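PDB 2ZB9: putative transcriptional regulator from Streptomyces coelicolor, which probably binds promoter or operator DNA through a helix-turn-helix domain and regulates transcription as a member of the TetR family. Local coordinates for residues F46-V49 and A50-S53; K57-L60 and Y61-P65. All coordinates share one frame; numbering follows the deposited sequence.

Contact 1: residues F46-V49 and A50-S53; sequences FERV and ARVS
Phe46 and Ala50 open a run of i-to-i+4 bonds that joins residues 46-49 to 50-53 as two successive turns of one short helix. Ala50 N donates to Phe46 O over 2.8 Å, Arg51 N to Glu47 O over 3.1 Å and Val52 N to Arg48 O over 3.0 Å. At the last step Val49 O is gripped twice, by Ser53 N at 2.9 Å and by Ser53 OG at 2.8 Å, and the two donors reach it from opposite faces of its carbonyl plane. With chi1 at 68°, the Ser53 hydroxyl lies between its own backbone N and carbonyl carbon, which turns it back over the preceding turn; OG also bonds to Val55 N, tying the helix end to the following turn. This is the first helix of the helix-turn-helix motif predicted for residues 45-64. Its inner side carries Val49, buried against Val28 and Val32 of helix 20-39 and Leu70 of helix 67-83. Farther round the helix, Arg48 and Arg51 run across each other at a slant, their guanidinium planes only 9° apart, with Arg48 NE 3.5 Å from Arg51 NH2. Both groups are donors, so this approach of like charges is no bond; Arg48 is instead drawn to Glu39, whose salt bridge probably offsets the repulsion. The Arg48 chain leaves with CG anti to the backbone N (chi1 -177°) and bends at chi2, bringing CD and NE beside NH2 of Arg51. Val52 CG2 lies over one face of the Arg51 guanidinium, toward its rim.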
ATOM      1  N   PHE A  46     -18.778 -14.597  15.665  1.00 34.84           N
ATOM      2  CA  PHE A  46     -20.067 -14.033  16.054  1.00 36.49           C
ATOM      3  C   PHE A  46     -20.517 -14.655  17.378  1.00 36.01           C
ATOM      4  O   PHE A  46     -21.063 -13.972  18.240  1.00 34.99           O
ATOM      5  CB  PHE A  46     -21.099 -14.303  14.955  1.00 33.69           C
ATOM      6  CG  PHE A  46     -21.003 -13.358  13.787  1.00 32.95           C
ATOM      7  CD1 PHE A  46     -21.747 -12.182  13.766  1.00 32.66           C
ATOM      8  CD2 PHE A  46     -20.158 -13.634  12.715  1.00 33.87           C
ATOM      9  CE1 PHE A  46     -21.657 -11.291  12.694  1.00 34.42           C
ATOM     10  CE2 PHE A  46     -20.057 -12.749  11.634  1.00 34.05           C
ATOM     11  CZ  PHE A  46     -20.809 -11.574  11.624  1.00 32.40           C
ATOM     12  N   GLU A  47     -20.265 -15.953  17.533  1.00 37.88           N
ATOM     13  CA  GLU A  47     -20.631 -16.681  18.748  1.00 39.36           C
ATOM     14  C   GLU A  47     -19.884 -16.134  19.959  1.00 38.59           C
ATOM     15  O   GLU A  47     -20.427 -16.058  21.062  1.00 38.89           O
ATOM     16  CB  GLU A  47     -20.304 -18.172  18.591  1.00 43.30           C
ATOM     17  CG  GLU A  47     -21.516 -19.089  18.472  1.00 50.73           C
ATOM     18  CD  GLU A  47     -21.614 -19.779  17.119  1.00 55.83           C
ATOM     19  OE1 GLU A  47     -22.460 -20.694  16.972  1.00 58.87           O
ATOM     20  OE2 GLU A  47     -20.852 -19.408  16.199  1.00 57.13           O
ATOM     21  N   ARG A  48     -18.632 -15.756  19.741  1.00 36.53           N
ATOM     22  CA  ARG A  48     -17.788 -15.218  20.797  1.00 36.43           C
ATOM     23  C   ARG A  48     -18.259 -13.811  21.184  1.00 34.36           C
ATOM     24  O   ARG A  48     -18.355 -13.472  22.367  1.00 32.92           O
ATOM     25  CB  ARG A  48     -16.337 -15.187  20.303  1.00 38.82           C
ATOM     26  CG  ARG A  48     -15.308 -14.719  21.309  1.00 42.63           C
ATOM     27  CD  ARG A  48     -14.894 -15.809  22.280  1.00 40.87           C
ATOM     28  NE  ARG A  48     -13.882 -15.306  23.203  1.00 39.01           N
ATOM     29  CZ  ARG A  48     -12.580 -15.257  22.947  1.00 40.13           C
ATOM     30  NH1 ARG A  48     -12.104 -15.693  21.788  1.00 37.06           N
ATOM     31  NH2 ARG A  48     -11.750 -14.747  23.851  1.00 39.75           N
ATOM     32  N   VAL A  49     -18.552 -12.990  20.181  1.00 32.79           N
ATOM     33  CA  VAL A  49     -19.025 -11.631  20.426  1.00 31.09           C
ATOM     34  C   VAL A  49     -20.387 -11.652  21.122  1.00 32.93           C
ATOM     35  O   VAL A  49     -20.642 -10.873  22.044  1.00 34.19           O
ATOM     36  CB  VAL A  49     -19.158 -10.840  19.100  1.00 29.57           C
ATOM     37  CG1 VAL A  49     -19.854  -9.501  19.352  1.00 25.18           C
ATOM     38  CG2 VAL A  49     -17.775 -10.620  18.488  1.00 26.80           C
ATOM     39  N   ALA A  50     -21.264 -12.544  20.676  1.00 32.90           N
ATOM     40  CA  ALA A  50     -22.589 -12.646  21.269  1.00 33.03           C
ATOM     41  C   ALA A  50     -22.495 -13.039  22.741  1.00 33.85           C
ATOM     42  O   ALA A  50     -23.213 -12.496  23.576  1.00 34.14           O
ATOM     43  CB  ALA A  50     -23.424 -13.662  20.509  1.00 32.32           C
ATOM     44  N   ARG A  51     -21.603 -13.973  23.058  1.00 34.63           N
ATOM     45  CA  ARG A  51     -21.440 -14.427  24.437  1.00 37.52           C
ATOM     46  C   ARG A  51     -20.878 -13.329  25.326  1.00 38.66           C
ATOM     47  O   ARG A  51     -21.365 -13.096  26.427  1.00 38.66           O
ATOM     48  CB  ARG A  51     -20.512 -15.648  24.496  1.00 39.39           C
ATOM     49  CG  ARG A  51     -20.336 -16.220  25.906  1.00 43.99           C
ATOM     50  CD  ARG A  51     -19.543 -17.523  25.912  1.00 45.29           C
ATOM     51  NE  ARG A  51     -18.163 -17.338  25.470  1.00 48.32           N
ATOM     52  CZ  ARG A  51     -17.230 -16.700  26.170  1.00 49.89           C
ATOM     53  NH1 ARG A  51     -17.519 -16.180  27.358  1.00 49.63           N
ATOM     54  NH2 ARG A  51     -16.004 -16.573  25.677  1.00 50.24           N
ATOM     55  N   VAL A  52     -19.852 -12.654  24.827  1.00 39.30           N
ATOM     56  CA  VAL A  52     -19.184 -11.588  25.558  1.00 39.48           C
ATOM     57  C   VAL A  52     -20.034 -10.337  25.771  1.00 38.94           C
ATOM     58  O   VAL A  52     -19.941  -9.686  26.814  1.00 38.36           O
ATOM     59  CB  VAL A  52     -17.883 -11.176  24.832  1.00 41.35           C
ATOM     60  CG1 VAL A  52     -17.222 -10.030  25.558  1.00 40.99           C
ATOM     61  CG2 VAL A  52     -16.936 -12.369  24.752  1.00 43.81           C
ATOM     62  N   SER A  53     -20.858  -9.997  24.787  1.00 36.96           N
ATOM     63  CA  SER A  53     -21.689  -8.799  24.888  1.00 36.00           C
ATOM     64  C   SER A  53     -23.068  -9.043  25.497  1.00 35.86           C
ATOM     65  O   SER A  53     -23.664  -8.133  26.068  1.00 36.29           O
ATOM     66  CB  SER A  53     -21.859  -8.168  23.506  1.00 32.83           C
ATOM     67  OG  SER A  53     -22.633  -9.005  22.662  1.00 31.11           O
TER

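Contact 2: residues K57-L60 and Y61-P65; sequences KTTL and YKWWP
Thr59 and Trp63, one helical turn apart, meet across residues 57-60 and 61-65 in a CH-pi contact. The Thr59 methyl CG2 stands over the face of the indole, 3.6 Å from the centroid of the six-membered ring and 13° off its normal. The Thr59 chi1 of -53° puts CG2 anti to the backbone N and sets OG1 beside that N, where the hydroxyl bonds to Ser56 OG. Lys57 and Tyr61 also run side by side in one direction: Lys57 CB lies over one face of the ring, and a bend at chi3 brings CE within 3.4 Å of Tyr61 OH, while NZ is taken by Glu47. Lys62 is extended beyond CG, and its CE passes 3.9 Å from Thr58 CG2. Along the backbone, Tyr61 N donates to Lys57 O at 2.7 Å, whereas Lys62 N is shared between weak bonds to Thr58 O and Thr59 O. Trp64 N still donates to Leu60 O at 2.9 Å, although Trp64 is the first residue to leave helical geometry. Its indole places CE3 3.5 Å from Leu60 O and takes Trp63 CB over one face. In a TetR-family motif this is the recognition helix. Leu60 packs it onto Phe46, Val49 and Ala50 of helix 46-53, while Trp64 packs against Arg25, Val28 and Leu29 of helix 20-39 and bonds through NE1 to Asp73 of helix 67-83.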
ATOM      1  N   LYS A  57     -26.879 -13.492  18.505  1.00 38.39           N
ATOM      2  CA  LYS A  57     -26.258 -13.544  17.189  1.00 42.50           C
ATOM      3  C   LYS A  57     -27.215 -13.017  16.127  1.00 42.42           C
ATOM      4  O   LYS A  57     -26.789 -12.397  15.152  1.00 41.58           O
ATOM      5  CB  LYS A  57     -25.854 -14.980  16.854  1.00 44.31           C
ATOM      6  CG  LYS A  57     -24.762 -15.535  17.746  1.00 48.41           C
ATOM      7  CD  LYS A  57     -24.723 -17.056  17.699  1.00 51.72           C
ATOM      8  CE  LYS A  57     -24.468 -17.581  16.296  1.00 53.62           C
ATOM      9  NZ  LYS A  57     -24.569 -19.070  16.260  1.00 54.94           N
ATOM     10  N   THR A  58     -28.506 -13.263  16.327  1.00 42.96           N
ATOM     11  CA  THR A  58     -29.536 -12.812  15.395  1.00 43.04           C
ATOM     12  C   THR A  58     -29.363 -11.329  15.114  1.00 43.05           C
ATOM     13  O   THR A  58     -29.359 -10.893  13.965  1.00 44.63           O
ATOM     14  CB  THR A  58     -30.948 -13.035  15.973  1.00 44.42           C
ATOM     15  OG1 THR A  58     -31.183 -14.440  16.120  1.00 44.96           O
ATOM     16  CG2 THR A  58     -32.006 -12.436  15.055  1.00 43.58           C
ATOM     17  N   THR A  59     -29.224 -10.558  16.181  1.00 43.33           N
ATOM     18  CA  THR A  59     -29.042  -9.123  16.067  1.00 42.93           C
ATOM     19  C   THR A  59     -27.691  -8.823  15.413  1.00 41.05           C
ATOM     20  O   THR A  59     -27.584  -7.932  14.573  1.00 41.23           O
ATOM     21  CB  THR A  59     -29.098  -8.470  17.452  1.00 42.28           C
ATOM     22  OG1 THR A  59     -30.307  -8.867  18.113  1.00 46.98           O
ATOM     23  CG2 THR A  59     -29.067  -6.966  17.329  1.00 45.11           C
ATOM     24  N   LEU A  60     -26.667  -9.581  15.798  1.00 38.72           N
ATOM     25  CA  LEU A  60     -25.324  -9.405  15.252  1.00 38.22           C
ATOM     26  C   LEU A  60     -25.319  -9.586  13.735  1.00 38.23           C
ATOM     27  O   LEU A  60     -24.795  -8.750  12.998  1.00 37.67           O
ATOM     28  CB  LEU A  60     -24.368 -10.406  15.901  1.00 34.24           C
ATOM     29  CG  LEU A  60     -23.531  -9.989  17.116  1.00 35.44           C
ATOM     30  CD1 LEU A  60     -24.278  -9.008  18.007  1.00 32.60           C
ATOM     31  CD2 LEU A  60     -23.131 -11.240  17.875  1.00 31.06           C
ATOM     32  N   TYR A  61     -25.914 -10.677  13.273  1.00 40.06           N
ATOM     33  CA  TYR A  61     -25.985 -10.966  11.845  1.00 42.17           C
ATOM     34  C   TYR A  61     -26.665  -9.840  11.064  1.00 43.15           C
ATOM     35  O   TYR A  61     -26.294  -9.555   9.925  1.00 44.52           O
ATOM     36  CB  TYR A  61     -26.727 -12.288  11.621  1.00 43.01           C
ATOM     37  CG  TYR A  61     -25.936 -13.522  12.015  1.00 44.68           C
ATOM     38  CD1 TYR A  61     -26.586 -14.689  12.417  1.00 47.75           C
ATOM     39  CD2 TYR A  61     -24.544 -13.529  11.971  1.00 46.74           C
ATOM     40  CE1 TYR A  61     -25.867 -15.834  12.770  1.00 49.09           C
ATOM     41  CE2 TYR A  61     -23.813 -14.668  12.318  1.00 48.86           C
ATOM     42  CZ  TYR A  61     -24.482 -15.817  12.719  1.00 50.33           C
ATOM     43  OH  TYR A  61     -23.768 -16.943  13.071  1.00 53.00           O
ATOM     44  N   LYS A  62     -27.648  -9.193  11.678  1.00 44.99           N
ATOM     45  CA  LYS A  62     -28.364  -8.098  11.024  1.00 46.69           C
ATOM     46  C   LYS A  62     -27.477  -6.882  10.784  1.00 46.51           C
ATOM     47  O   LYS A  62     -27.556  -6.241   9.732  1.00 47.46           O
ATOM     48  CB  LYS A  62     -29.559  -7.649  11.869  1.00 49.34           C
ATOM     49  CG  LYS A  62     -30.644  -8.684  12.085  1.00 53.15           C
ATOM     50  CD  LYS A  62     -31.764  -8.064  12.906  1.00 55.60           C
ATOM     51  CE  LYS A  62     -32.847  -9.064  13.267  1.00 57.39           C
ATOM     52  NZ  LYS A  62     -33.875  -8.402  14.123  1.00 59.23           N
ATOM     53  N   TRP A  63     -26.646  -6.553  11.770  1.00 44.36           N
ATOM     54  CA  TRP A  63     -25.764  -5.397  11.660  1.00 43.27           C
ATOM     55  C   TRP A  63     -24.471  -5.667  10.896  1.00 41.41           C
ATOM     56  O   TRP A  63     -23.927  -4.769  10.258  1.00 40.33           O
ATOM     57  CB  TRP A  63     -25.423  -4.859  13.050  1.00 43.47           C
ATOM     58  CG  TRP A  63     -26.590  -4.289  13.780  1.00 44.76           C
ATOM     59  CD1 TRP A  63     -27.676  -3.669  13.233  1.00 44.69           C
ATOM     60  CD2 TRP A  63     -26.750  -4.203  15.199  1.00 45.59           C
ATOM     61  NE1 TRP A  63     -28.500  -3.197  14.224  1.00 45.68           N
ATOM     62  CE2 TRP A  63     -27.957  -3.512  15.443  1.00 46.20           C
ATOM     63  CE3 TRP A  63     -25.990  -4.641  16.292  1.00 46.38           C
ATOM     64  CZ2 TRP A  63     -28.424  -3.246  16.734  1.00 47.00           C
ATOM     65  CZ3 TRP A  63     -26.453  -4.377  17.580  1.00 48.02           C
ATOM     66  CH2 TRP A  63     -27.660  -3.684  17.787  1.00 47.16           C
ATOM     67  N   TRP A  64     -23.975  -6.896  10.966  1.00 39.87           N
ATOM     68  CA  TRP A  64     -22.745  -7.252  10.267  1.00 40.15           C
ATOM     69  C   TRP A  64     -22.956  -8.548   9.504  1.00 41.54           C
ATOM     70  O   TRP A  64     -22.897  -9.639  10.071  1.00 42.69           O
ATOM     71  CB  TRP A  64     -21.591  -7.390  11.262  1.00 35.88           C
ATOM     72  CG  TRP A  64     -21.345  -6.123  12.010  1.00 33.00           C
ATOM     73  CD1 TRP A  64     -20.724  -5.002  11.540  1.00 31.31           C
ATOM     74  CD2 TRP A  64     -21.796  -5.806  13.330  1.00 32.79           C
ATOM     75  NE1 TRP A  64     -20.767  -4.003  12.484  1.00 32.18           N
ATOM     76  CE2 TRP A  64     -21.424  -4.469  13.596  1.00 30.94           C
ATOM     77  CE3 TRP A  64     -22.487  -6.521  14.322  1.00 29.35           C
ATOM     78  CZ2 TRP A  64     -21.715  -3.830  14.801  1.00 30.10           C
ATOM     79  CZ3 TRP A  64     -22.777  -5.887  15.524  1.00 29.69           C
ATOM     80  CH2 TRP A  64     -22.393  -4.555  15.753  1.00 29.86           C
ATOM     81  N   PRO A  65     -23.194  -8.438   8.191  1.00 42.92           N
ATOM     82  CA  PRO A  65     -23.430  -9.571   7.296  1.00 43.77           C
ATOM     83  C   PRO A  65     -22.285 -10.570   7.192  1.00 43.23           C
ATOM     84  O   PRO A  65     -22.465 -11.670   6.674  1.00 45.22           O
ATOM     85  CB  PRO A  65     -23.738  -8.890   5.967  1.00 45.27           C
ATOM     86  CG  PRO A  65     -22.855  -7.674   6.021  1.00 44.69           C
ATOM     87  CD  PRO A  65     -23.123  -7.181   7.427  1.00 44.66           C
TER

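How the contacts relate
Contacts 1 and 2 follow one another along the chain within the predicted helix-turn-helix, contact 1 on helix 46-53 and contact 2 on helix 57-63 and the residues just after it, with centres 11 Å apart. They also touch directly. Glu47 OE1 and Lys57 NZ form a salt bridge of 2.8 Å, and the rings of Phe46 and Tyr61 meet with their planes inclined at about 50°, Phe46 CG lying 3.4 Å from Tyr61 CE2. Phe46 O is 3.4 Å from Leu60 CD2, so the carbonyl that accepts the first bond of contact 1 also borders the apolar interface. Their centres lie about 24 and 23 Å from the centre of the chain, in the domain that, as in other TetR regulators, probably meets DNA.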